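PDB 5O9J: transcription initiation factor IIB,Transcription initiation factor IIB from Methanocaldococcus jannaschii, which is a mini-intein with the HINT fold, which in its family excises itself from a host protein, here transcription factor IIB, and joins the flanking segments. Local coordinates for residues Val54-Phe63 with Leu164-Val173; Val76-Asn87 with Phe145-Pro156. All coordinates share one frame; numbering follows the deposited sequence.

Contact 1. Residues Val54-Phe63 with Leu164-Val173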
loop_
_atom_site.group_PDB
_atom_site.type_symbol
_atom_site.label_atom_id
_atom_site.label_comp_id
_atom_site.label_asym_id
_atom_site.label_seq_id
_atom_site.Cartn_x
_atom_site.Cartn_y
_atom_site.Cartn_z
ATOM N N VAL A 54 -6.364 -7.540 8.858
ATOM C CA VAL A 54 -6.515 -6.973 7.525
ATOM C C VAL A 54 -6.387 -8.078 6.472
ATOM O O VAL A 54 -5.804 -9.137 6.739
ATOM C CB VAL A 54 -5.471 -5.868 7.277
ATOM C CG1 VAL A 54 -4.073 -6.463 7.126
ATOM C CG2 VAL A 54 -5.846 -5.007 6.074
ATOM N N ILE A 55 -6.946 -7.847 5.288
ATOM C CA ILE A 55 -6.788 -8.801 4.195
ATOM C C ILE A 55 -5.358 -8.754 3.698
ATOM O O ILE A 55 -4.846 -7.698 3.353
ATOM C CB ILE A 55 -7.739 -8.524 3.012
ATOM C CG1 ILE A 55 -9.186 -8.746 3.435
ATOM C CG2 ILE A 55 -7.392 -9.430 1.826
ATOM C CD1 ILE A 55 -9.468 -10.160 3.953
ATOM N N ALA A 56 -4.709 -9.905 3.682
ATOM C CA ALA A 56 -3.349 -9.986 3.213
ATOM C C ALA A 56 -3.125 -11.321 2.538
ATOM O O ALA A 56 -3.909 -12.250 2.700
ATOM C CB ALA A 56 -2.377 -9.798 4.363
ATOM N N PHE A 57 -2.041 -11.400 1.783
ATOM C CA PHE A 57 -1.614 -12.623 1.126
ATOM C C PHE A 57 -0.601 -13.360 2.004
ATOM O O PHE A 57 0.547 -12.936 2.120
ATOM C CB PHE A 57 -1.006 -12.278 -0.222
ATOM C CG PHE A 57 -0.623 -13.456 -1.015
ATOM C CD1 PHE A 57 -1.562 -14.137 -1.791
ATOM C CD2 PHE A 57 0.677 -13.923 -0.959
ATOM C CE1 PHE A 57 -1.171 -15.239 -2.514
ATOM C CE2 PHE A 57 1.048 -15.008 -1.667
ATOM C CZ PHE A 57 0.150 -15.679 -2.463
ATOM N N ASN A 58 -1.005 -14.466 2.624
ATOM C CA ASN A 58 -0.150 -15.066 3.648
ATOM C C ASN A 58 0.924 -16.024 3.121
ATOM O O ASN A 58 1.012 -16.276 1.916
ATOM C CB ASN A 58 -1.007 -15.780 4.703
ATOM C CG ASN A 58 -1.684 -17.058 4.183
ATOM O OD1 ASN A 58 -1.566 -17.438 3.013
ATOM N ND2 ASN A 58 -2.396 -17.728 5.075
ATOM N N SER A 59 1.730 -16.552 4.045
ATOM C CA SER A 59 2.833 -17.463 3.722
ATOM C C SER A 59 2.381 -18.780 3.081
ATOM O O SER A 59 3.181 -19.480 2.464
ATOM C CB SER A 59 3.650 -17.771 4.984
ATOM O OG SER A 59 4.197 -16.589 5.547
ATOM N N ASN A 60 1.105 -19.121 3.236
ATOM C CA ASN A 60 0.556 -20.317 2.607
ATOM C C ASN A 60 -0.090 -19.991 1.268
ATOM O O ASN A 60 -0.903 -20.765 0.756
ATOM C CB ASN A 60 -0.462 -20.990 3.528
ATOM C CG ASN A 60 0.151 -21.451 4.835
ATOM O OD1 ASN A 60 1.357 -21.684 4.920
ATOM N ND2 ASN A 60 -0.678 -21.585 5.863
ATOM N N TYR A 61 0.269 -18.828 0.723
ATOM C CA TYR A 61 -0.194 -18.379 -0.592
ATOM C C TYR A 61 -1.694 -18.096 -0.691
ATOM O O TYR A 61 -2.284 -18.289 -1.759
ATOM C CB TYR A 61 0.185 -19.405 -1.668
ATOM C CG TYR A 61 1.673 -19.591 -1.832
ATOM C CD1 TYR A 61 2.529 -18.496 -1.843
ATOM C CD2 TYR A 61 2.227 -20.862 -1.958
ATOM C CE1 TYR A 61 3.894 -18.656 -1.986
ATOM C CE2 TYR A 61 3.595 -21.033 -2.100
ATOM C CZ TYR A 61 4.424 -19.925 -2.114
ATOM O OH TYR A 61 5.789 -20.074 -2.254
ATOM N N LYS A 62 -2.310 -17.629 0.394
ATOM C CA LYS A 62 -3.746 -17.356 0.364
ATOM C C LYS A 62 -4.139 -15.956 0.845
ATOM O O LYS A 62 -3.529 -15.403 1.763
ATOM C CB LYS A 62 -4.491 -18.409 1.189
ATOM C CG LYS A 62 -4.244 -19.850 0.717
ATOM C CD LYS A 62 -4.450 -20.856 1.833
ATOM C CE LYS A 62 -4.263 -22.273 1.324
ATOM N NZ LYS A 62 -4.898 -23.279 2.225
ATOM N N PHE A 63 -5.159 -15.388 0.204
ATOM C CA PHE A 63 -5.742 -14.124 0.644
ATOM C C PHE A 63 -6.733 -14.352 1.777
ATOM O O PHE A 63 -7.813 -14.918 1.583
ATOM C CB PHE A 63 -6.421 -13.404 -0.518
ATOM C CG PHE A 63 -5.453 -12.784 -1.489
ATOM C CD1 PHE A 63 -5.059 -13.462 -2.637
ATOM C CD2 PHE A 63 -4.928 -11.529 -1.246
ATOM C CE1 PHE A 63 -4.164 -12.892 -3.525
ATOM C CE2 PHE A 63 -4.028 -10.954 -2.130
ATOM C CZ PHE A 63 -3.647 -11.634 -3.270
ATOM N N LEU A 164 0.804 -0.471 8.364
ATOM C CA LEU A 164 0.356 -1.598 9.166
ATOM C C LEU A 164 1.531 -2.551 9.276
ATOM O O LEU A 164 2.343 -2.641 8.353
ATOM C CB LEU A 164 -0.855 -2.297 8.537
ATOM C CG LEU A 164 -2.121 -1.476 8.267
ATOM C CD1 LEU A 164 -3.152 -2.294 7.500
ATOM C CD2 LEU A 164 -2.727 -0.967 9.564
ATOM N N THR A 165 1.644 -3.246 10.401
ATOM C CA THR A 165 2.605 -4.329 10.501
ATOM C C THR A 165 1.838 -5.634 10.529
ATOM O O THR A 165 1.077 -5.909 11.461
ATOM C CB THR A 165 3.509 -4.219 11.747
ATOM O OG1 THR A 165 4.274 -3.012 11.679
ATOM C CG2 THR A 165 4.467 -5.403 11.817
ATOM N N VAL A 166 2.038 -6.431 9.487
ATOM C CA VAL A 166 1.372 -7.709 9.358
ATOM C C VAL A 166 2.422 -8.813 9.348
ATOM O O VAL A 166 3.076 -9.046 8.331
ATOM C CB VAL A 166 0.521 -7.766 8.068
ATOM C CG1 VAL A 166 -0.283 -9.054 8.014
ATOM C CG2 VAL A 166 -0.393 -6.547 7.992
ATOM N N PRO A 167 2.613 -9.472 10.494
ATOM C CA PRO A 167 3.521 -10.619 10.609
ATOM C C PRO A 167 3.134 -11.787 9.707
ATOM O O PRO A 167 1.955 -11.975 9.413
ATOM C CB PRO A 167 3.396 -11.022 12.088
ATOM C CG PRO A 167 2.147 -10.334 12.586
ATOM C CD PRO A 167 2.071 -9.067 11.802
ATOM N N ASN A 168 4.128 -12.558 9.280
ATOM C CA ASN A 168 3.905 -13.768 8.486
ATOM C C ASN A 168 3.155 -13.501 7.181
ATOM O O ASN A 168 2.470 -14.387 6.655
ATOM C CB ASN A 168 3.147 -14.816 9.311
ATOM C CG ASN A 168 3.863 -15.170 10.604
ATOM O OD1 ASN A 168 5.090 -15.278 10.638
ATOM N ND2 ASN A 168 3.100 -15.341 11.679
ATOM N N ALA A 169 3.287 -12.282 6.665
ATOM C CA ALA A 169 2.692 -11.919 5.383
ATOM C C ALA A 169 3.446 -10.745 4.778
ATOM O O ALA A 169 3.771 -10.753 3.592
ATOM C CB ALA A 169 1.214 -11.587 5.545
ATOM N N GLU A 170 3.721 -9.741 5.607
ATOM C CA GLU A 170 4.482 -8.561 5.203
ATOM C C GLU A 170 3.975 -7.932 3.897
ATOM O O GLU A 170 4.750 -7.437 3.082
ATOM C CB GLU A 170 5.965 -8.912 5.095
ATOM C CG GLU A 170 6.567 -9.329 6.435
ATOM C CD GLU A 170 8.082 -9.395 6.414
ATOM O OE1 GLU A 170 8.679 -8.991 5.392
ATOM O OE2 GLU A 170 8.675 -9.842 7.424
ATOM N N ASN A 171 2.660 -7.981 3.719
ATOM C CA ASN A 171 1.952 -7.238 2.688
ATOM C C ASN A 171 0.550 -6.978 3.217
ATOM O O ASN A 171 0.170 -7.519 4.258
ATOM C CB ASN A 171 1.896 -8.001 1.357
ATOM C CG ASN A 171 1.025 -9.245 1.432
ATOM O OD1 ASN A 171 -0.200 -9.162 1.368
ATOM N ND2 ASN A 171 1.657 -10.404 1.587
ATOM N N PHE A 172 -0.211 -6.132 2.534
ATOM C CA PHE A 172 -1.646 -6.081 2.774
ATOM C C PHE A 172 -2.371 -5.467 1.592
ATOM O O PHE A 172 -1.771 -4.831 0.714
ATOM C CB PHE A 172 -1.989 -5.330 4.076
ATOM C CG PHE A 172 -1.488 -3.916 4.134
ATOM C CD1 PHE A 172 -2.260 -2.868 3.656
ATOM C CD2 PHE A 172 -0.263 -3.632 4.711
ATOM C CE1 PHE A 172 -1.797 -1.558 3.727
ATOM C CE2 PHE A 172 0.201 -2.335 4.800
ATOM C CZ PHE A 172 -0.564 -1.293 4.303
ATOM N N VAL A 173 -3.673 -5.691 1.564
ATOM C CA VAL A 173 -4.505 -5.205 0.488
ATOM C C VAL A 173 -5.083 -3.867 0.899
ATOM O O VAL A 173 -5.625 -3.745 1.996
ATOM C CB VAL A 173 -5.626 -6.206 0.168
ATOM C CG1 VAL A 173 -6.678 -5.563 -0.673
ATOM C CG2 VAL A 173 -5.044 -7.443 -0.516
#
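Asn171 grips the backbone of Phe57 with both ends of its amide. Phe57 N donates to Asn171 OD1 at 2.9 Å, on a lone pair in the carbonyl plane. Asn171 ND2 donates a hydrogen bond to Phe57 O, 2.8 Å away and nearly in the amide plane. CG sits between the backbone N and carbonyl carbon (chi1 68°), which swings the amide over to strand 54-57, and a weak bond from ND2 to Ala169 O also restrains its rotation. Replacing this asparagine with an alanine is likely to leave the N-H and O of Phe57 without these mates and open a gap beside its CB. Next along the strand, Val173 N donates to Ile55 O at 2.9 Å, and the two side chains run alongside each other. Ala56 CB rests against Asn171 O at 3.4 Å, an oxygen buried without a polar partner. Further out, the Val54 and Val166 side chains cross at about a right angle; Val54 CG2 meets Leu164 CD1 tip to tip. Leu164 CD1 lies over the centre of the Phe172 ring. Strands 54-57 and 171-173 run at 124° with one backbone bond between them, consistent with the Asn171 amide taking the place of further backbone pairing at this junction of the HINT fold.

Contact 2. Residues Val76-Asn87 with Phe145-Pro156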
loop_
_atom_site.group_PDB
_atom_site.type_symbol
_atom_site.label_atom_id
_atom_site.label_comp_id
_atom_site.label_asym_id
_atom_site.label_seq_id
_atom_site.Cartn_x
_atom_site.Cartn_y
_atom_site.Cartn_z
ATOM N N VAL A 76 4.479 13.472 5.998
ATOM C CA VAL A 76 5.104 13.422 4.685
ATOM C C VAL A 76 4.735 14.654 3.879
ATOM O O VAL A 76 3.602 15.127 3.935
ATOM C CB VAL A 76 4.695 12.156 3.904
ATOM C CG1 VAL A 76 5.470 10.962 4.404
ATOM C CG2 VAL A 76 3.210 11.907 4.047
ATOM N N SER A 77 5.699 15.161 3.121
ATOM C CA SER A 77 5.521 16.391 2.357
ATOM C C SER A 77 4.825 16.167 1.024
ATOM O O SER A 77 3.898 16.893 0.658
ATOM C CB SER A 77 6.877 17.055 2.108
ATOM O OG SER A 77 6.857 17.784 0.893
ATOM N N GLU A 78 5.282 15.159 0.294
ATOM C CA GLU A 78 4.801 14.930 -1.063
ATOM C C GLU A 78 4.494 13.467 -1.332
ATOM O O GLU A 78 5.074 12.570 -0.720
ATOM C CB GLU A 78 5.834 15.413 -2.077
ATOM C CG GLU A 78 7.157 14.669 -1.977
ATOM C CD GLU A 78 7.927 14.659 -3.289
ATOM O OE1 GLU A 78 7.579 15.446 -4.198
ATOM O OE2 GLU A 78 8.873 13.850 -3.412
ATOM N N MET A 79 3.577 13.231 -2.257
ATOM C CA MET A 79 3.375 11.897 -2.784
ATOM C C MET A 79 3.197 11.973 -4.279
ATOM O O MET A 79 2.734 12.988 -4.805
ATOM C CB MET A 79 2.170 11.229 -2.140
ATOM C CG MET A 79 2.384 10.837 -0.691
ATOM S SD MET A 79 0.929 9.982 -0.099
ATOM C CE MET A 79 -0.309 10.857 -1.056
ATOM N N PHE A 80 3.575 10.899 -4.962
ATOM C CA PHE A 80 3.433 10.826 -6.405
ATOM C C PHE A 80 2.097 10.220 -6.747
ATOM O O PHE A 80 1.714 9.196 -6.185
ATOM C CB PHE A 80 4.556 10.001 -7.026
ATOM C CG PHE A 80 5.911 10.637 -6.918
ATOM C CD1 PHE A 80 6.586 10.668 -5.706
ATOM C CD2 PHE A 80 6.524 11.188 -8.036
ATOM C CE1 PHE A 80 7.841 11.248 -5.607
ATOM C CE2 PHE A 80 7.773 11.770 -7.945
ATOM C CZ PHE A 80 8.433 11.801 -6.725
ATOM N N GLU A 81 1.373 10.863 -7.650
ATOM C CA GLU A 81 0.188 10.245 -8.222
ATOM C C GLU A 81 0.520 9.731 -9.613
ATOM O O GLU A 81 0.822 10.509 -10.512
ATOM C CB GLU A 81 -0.976 11.229 -8.273
ATOM C CG GLU A 81 -2.257 10.631 -8.799
ATOM C CD GLU A 81 -3.315 11.680 -9.049
ATOM O OE1 GLU A 81 -3.065 12.571 -9.886
ATOM O OE2 GLU A 81 -4.389 11.618 -8.413
ATOM N N ILE A 82 0.502 8.412 -9.774
ATOM C CA ILE A 82 0.707 7.790 -11.078
ATOM C C ILE A 82 -0.631 7.558 -11.752
ATOM O O ILE A 82 -1.508 6.928 -11.173
ATOM C CB ILE A 82 1.431 6.435 -10.972
ATOM C CG1 ILE A 82 2.741 6.576 -10.206
ATOM C CG2 ILE A 82 1.702 5.869 -12.358
ATOM C CD1 ILE A 82 3.408 5.240 -9.930
ATOM N N VAL A 83 -0.795 8.065 -12.969
ATOM C CA VAL A 83 -2.035 7.852 -13.703
ATOM C C VAL A 83 -1.749 7.093 -14.989
ATOM O O VAL A 83 -0.914 7.519 -15.786
ATOM C CB VAL A 83 -2.741 9.183 -14.021
ATOM C CG1 VAL A 83 -4.113 8.919 -14.603
ATOM C CG2 VAL A 83 -2.854 10.027 -12.762
ATOM N N VAL A 84 -2.429 5.962 -15.182
ATOM C CA VAL A 84 -2.201 5.114 -16.353
ATOM C C VAL A 84 -3.441 5.059 -17.234
ATOM O O VAL A 84 -4.482 5.599 -16.861
ATOM C CB VAL A 84 -1.795 3.674 -15.952
ATOM C CG1 VAL A 84 -0.490 3.680 -15.158
ATOM C CG2 VAL A 84 -2.904 2.999 -15.154
ATOM N N GLU A 85 -3.320 4.419 -18.403
ATOM C CA GLU A 85 -4.451 4.220 -19.321
ATOM C C GLU A 85 -5.707 3.733 -18.605
ATOM O O GLU A 85 -5.630 2.894 -17.702
ATOM C CB GLU A 85 -4.120 3.195 -20.409
ATOM C CG GLU A 85 -2.818 3.349 -21.157
ATOM C CD GLU A 85 -2.549 2.123 -22.032
ATOM O OE1 GLU A 85 -3.528 1.468 -22.456
ATOM O OE2 GLU A 85 -1.370 1.788 -22.273
ATOM N N GLY A 86 -6.863 4.233 -19.031
ATOM C CA GLY A 86 -8.122 3.888 -18.393
ATOM C C GLY A 86 -8.361 4.702 -17.131
ATOM O O GLY A 86 -9.276 4.419 -16.355
ATOM N N ASN A 87 -7.528 5.719 -16.936
ATOM C CA ASN A 87 -7.593 6.585 -15.764
ATOM C C ASN A 87 -7.558 5.821 -14.443
ATOM O O ASN A 87 -8.246 6.190 -13.493
ATOM C CB ASN A 87 -8.840 7.472 -15.823
ATOM C CG ASN A 87 -8.653 8.671 -16.737
ATOM O OD1 ASN A 87 -8.909 8.598 -17.940
ATOM N ND2 ASN A 87 -8.187 9.781 -16.169
ATOM N N PHE A 145 -0.778 -4.627 -19.087
ATOM C CA PHE A 145 0.295 -3.674 -19.368
ATOM C C PHE A 145 -0.266 -2.316 -19.756
ATOM O O PHE A 145 -0.940 -2.178 -20.778
ATOM C CB PHE A 145 1.200 -4.219 -20.476
ATOM C CG PHE A 145 1.846 -5.526 -20.124
ATOM C CD1 PHE A 145 1.138 -6.710 -20.218
ATOM C CD2 PHE A 145 3.151 -5.569 -19.663
ATOM C CE1 PHE A 145 1.726 -7.918 -19.873
ATOM C CE2 PHE A 145 3.746 -6.778 -19.323
ATOM C CZ PHE A 145 3.030 -7.952 -19.427
ATOM N N LEU A 146 0.017 -1.309 -18.939
ATOM C CA LEU A 146 -0.613 -0.013 -19.113
ATOM C C LEU A 146 0.408 1.118 -19.078
ATOM O O LEU A 146 1.246 1.185 -18.167
ATOM C CB LEU A 146 -1.676 0.198 -18.032
ATOM C CG LEU A 146 -2.791 -0.849 -17.920
ATOM C CD1 LEU A 146 -3.601 -0.642 -16.650
ATOM C CD2 LEU A 146 -3.709 -0.849 -19.150
ATOM N N LYS A 147 0.330 2.001 -20.072
ATOM C CA LYS A 147 1.215 3.158 -20.146
ATOM C C LYS A 147 0.873 4.203 -19.090
ATOM O O LYS A 147 -0.299 4.463 -18.811
ATOM C CB LYS A 147 1.158 3.812 -21.538
ATOM C CG LYS A 147 1.948 3.095 -22.631
ATOM C CD LYS A 147 1.974 3.919 -23.928
ATOM C CE LYS A 147 2.716 3.199 -25.058
ATOM N NZ LYS A 147 1.828 2.753 -26.181
ATOM N N ILE A 148 1.901 4.807 -18.511
ATOM C CA ILE A 148 1.710 5.951 -17.638
ATOM C C ILE A 148 1.265 7.166 -18.462
ATOM O O ILE A 148 1.874 7.486 -19.482
ATOM C CB ILE A 148 3.006 6.281 -16.863
ATOM C CG1 ILE A 148 3.360 5.133 -15.908
ATOM C CG2 ILE A 148 2.867 7.600 -16.125
ATOM C CD1 ILE A 148 4.664 5.323 -15.158
ATOM N N LYS A 149 0.191 7.821 -18.032
ATOM C CA LYS A 149 -0.271 9.042 -18.687
ATOM C C LYS A 149 0.267 10.283 -17.987
ATOM O O LYS A 149 0.874 11.155 -18.619
ATOM C CB LYS A 149 -1.795 9.103 -18.720
ATOM C CG LYS A 149 -2.451 8.091 -19.636
ATOM C CD LYS A 149 -3.862 8.535 -19.993
ATOM C CE LYS A 149 -4.706 8.802 -18.752
ATOM N NZ LYS A 149 -6.055 9.346 -19.097
ATOM N N GLU A 150 0.026 10.370 -16.684
ATOM C CA GLU A 150 0.532 11.486 -15.890
ATOM C C GLU A 150 1.357 10.996 -14.717
ATOM O O GLU A 150 1.181 9.869 -14.244
ATOM C CB GLU A 150 -0.616 12.361 -15.371
ATOM C CG GLU A 150 -1.450 13.022 -16.451
ATOM C CD GLU A 150 -2.743 13.615 -15.910
ATOM O OE1 GLU A 150 -2.825 13.863 -14.687
ATOM O OE2 GLU A 150 -3.681 13.824 -16.709
ATOM N N ILE A 151 2.266 11.852 -14.269
ATOM C CA ILE A 151 2.933 11.714 -12.981
ATOM C C ILE A 151 2.853 13.056 -12.258
ATOM O O ILE A 151 3.564 14.003 -12.607
ATOM C CB ILE A 151 4.408 11.306 -13.107
ATOM C CG1 ILE A 151 4.554 9.971 -13.837
ATOM C CG2 ILE A 151 5.030 11.198 -11.732
ATOM C CD1 ILE A 151 6.004 9.539 -14.030
ATOM N N ASN A 152 1.977 13.144 -11.266
ATOM C CA ASN A 152 1.761 14.399 -10.570
ATOM C C ASN A 152 2.328 14.341 -9.172
ATOM O O ASN A 152 2.308 13.294 -8.540
ATOM C CB ASN A 152 0.268 14.724 -10.518
ATOM C CG ASN A 152 -0.360 14.769 -11.891
ATOM O OD1 ASN A 152 0.221 15.307 -12.826
ATOM N ND2 ASN A 152 -1.551 14.191 -12.022
ATOM N N LYS A 153 2.844 15.458 -8.684
ATOM C CA LYS A 153 3.203 15.526 -7.278
ATOM C C LYS A 153 2.063 16.197 -6.535
ATOM O O LYS A 153 1.616 17.282 -6.911
ATOM C CB LYS A 153 4.525 16.257 -7.079
ATOM C CG LYS A 153 5.708 15.484 -7.642
ATOM C CD LYS A 153 7.034 16.112 -7.249
ATOM C CE LYS A 153 8.209 15.285 -7.754
ATOM N NZ LYS A 153 9.511 15.743 -7.188
ATOM N N VAL A 154 1.562 15.516 -5.510
ATOM C CA VAL A 154 0.407 15.994 -4.769
ATOM C C VAL A 154 0.679 15.988 -3.269
ATOM O O VAL A 154 1.702 15.469 -2.799
ATOM C CB VAL A 154 -0.848 15.145 -5.043
ATOM C CG1 VAL A 154 -1.250 15.221 -6.505
ATOM C CG2 VAL A 154 -0.612 13.703 -4.616
ATOM N N GLU A 155 -0.247 16.577 -2.523
ATOM C CA GLU A 155 -0.168 16.586 -1.071
ATOM C C GLU A 155 -0.915 15.397 -0.522
ATOM O O GLU A 155 -1.972 15.034 -1.053
ATOM C CB GLU A 155 -0.748 17.877 -0.484
ATOM C CG GLU A 155 -1.968 18.450 -1.242
ATOM C CD GLU A 155 -1.644 19.134 -2.568
ATOM O OE1 GLU A 155 -0.706 19.950 -2.589
ATOM O OE2 GLU A 155 -2.372 18.839 -3.534
ATOM N N PRO A 156 -0.371 14.780 0.536
ATOM C CA PRO A 156 -1.080 13.703 1.229
ATOM C C PRO A 156 -2.399 14.227 1.772
ATOM O O PRO A 156 -2.448 15.379 2.196
ATOM C CB PRO A 156 -0.124 13.311 2.361
ATOM C CG PRO A 156 1.215 13.788 1.921
ATOM C CD PRO A 156 0.953 15.037 1.130
#
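Val76 begins the contact by pressing CG2 onto Pro156 CG, a tight 3.5 Å. Glu78 crosses the Lys153 chain at a slant: OE1 lies 3.6 Å from Lys153 NZ in a salt bridge, while OE2 pairs with Arg94. Met79 and Val154 form a hydrogen-bonded antiparallel pair, and the thioether, bent at chi3 (-33°), lays CE on Pro156 CA. On the opposite face, the Phe80 ring takes Ile151 CG2 at its edge; the Lys153 chain runs beside Phe80, its CE meeting the ring obliquely, 3.5 Å from CE2. Glu81 stretches beside Asn152, whose ND2 meets OE1 at 3.1 Å; the same ND2 donates to Glu150 OE1. Ile82 packs CG2 against Ile148 CG1. Val83 O accepts from both Lys149 N and Glu150 N, a classic beta bulge. Beyond it, Glu85 OE2 receives Lys147 N at 2.8 Å from above the carboxylate plane. Lys149 NZ donates to Asn87 OD1 from above the carbonyl plane, not on a lone pair. Strands 79-84 and 143-154 are the central pair of the splicing-domain sheet flanked by 88-92 and 119-123. One face is largely apolar with Lys153 at one end; the other sets Glu81, Asn152 and Glu150 among Met79, Val83 and Val154, where the amide probably eases repulsion between the carboxylates.

From the N terminus, the chain first enters contact 1 at Val54-Phe63, then contact 2 at Val76-Asn87. Contact 2 closes first, when strand 143-154 returns to pair with strand 79-84; its 57-residue loop includes strands 88-92, 96-102, 105-110, 119-123 and 127-131. Contact 1 closes from the end of strand 160-165 through 171-173, so its 100-residue loop encloses contact 2 entirely, and the two do not cross. Contact 2 builds the interior of the sheet bounded by 88-92 and 119-123. Contact 1 instead joins the sheet of 52-57 to that ending in 171-174, and also touches, through Leu164, the sheet containing 160-165. With centres 25 Å apart on opposite sides of the chain's centre, they tie separate regions of the splicing domain.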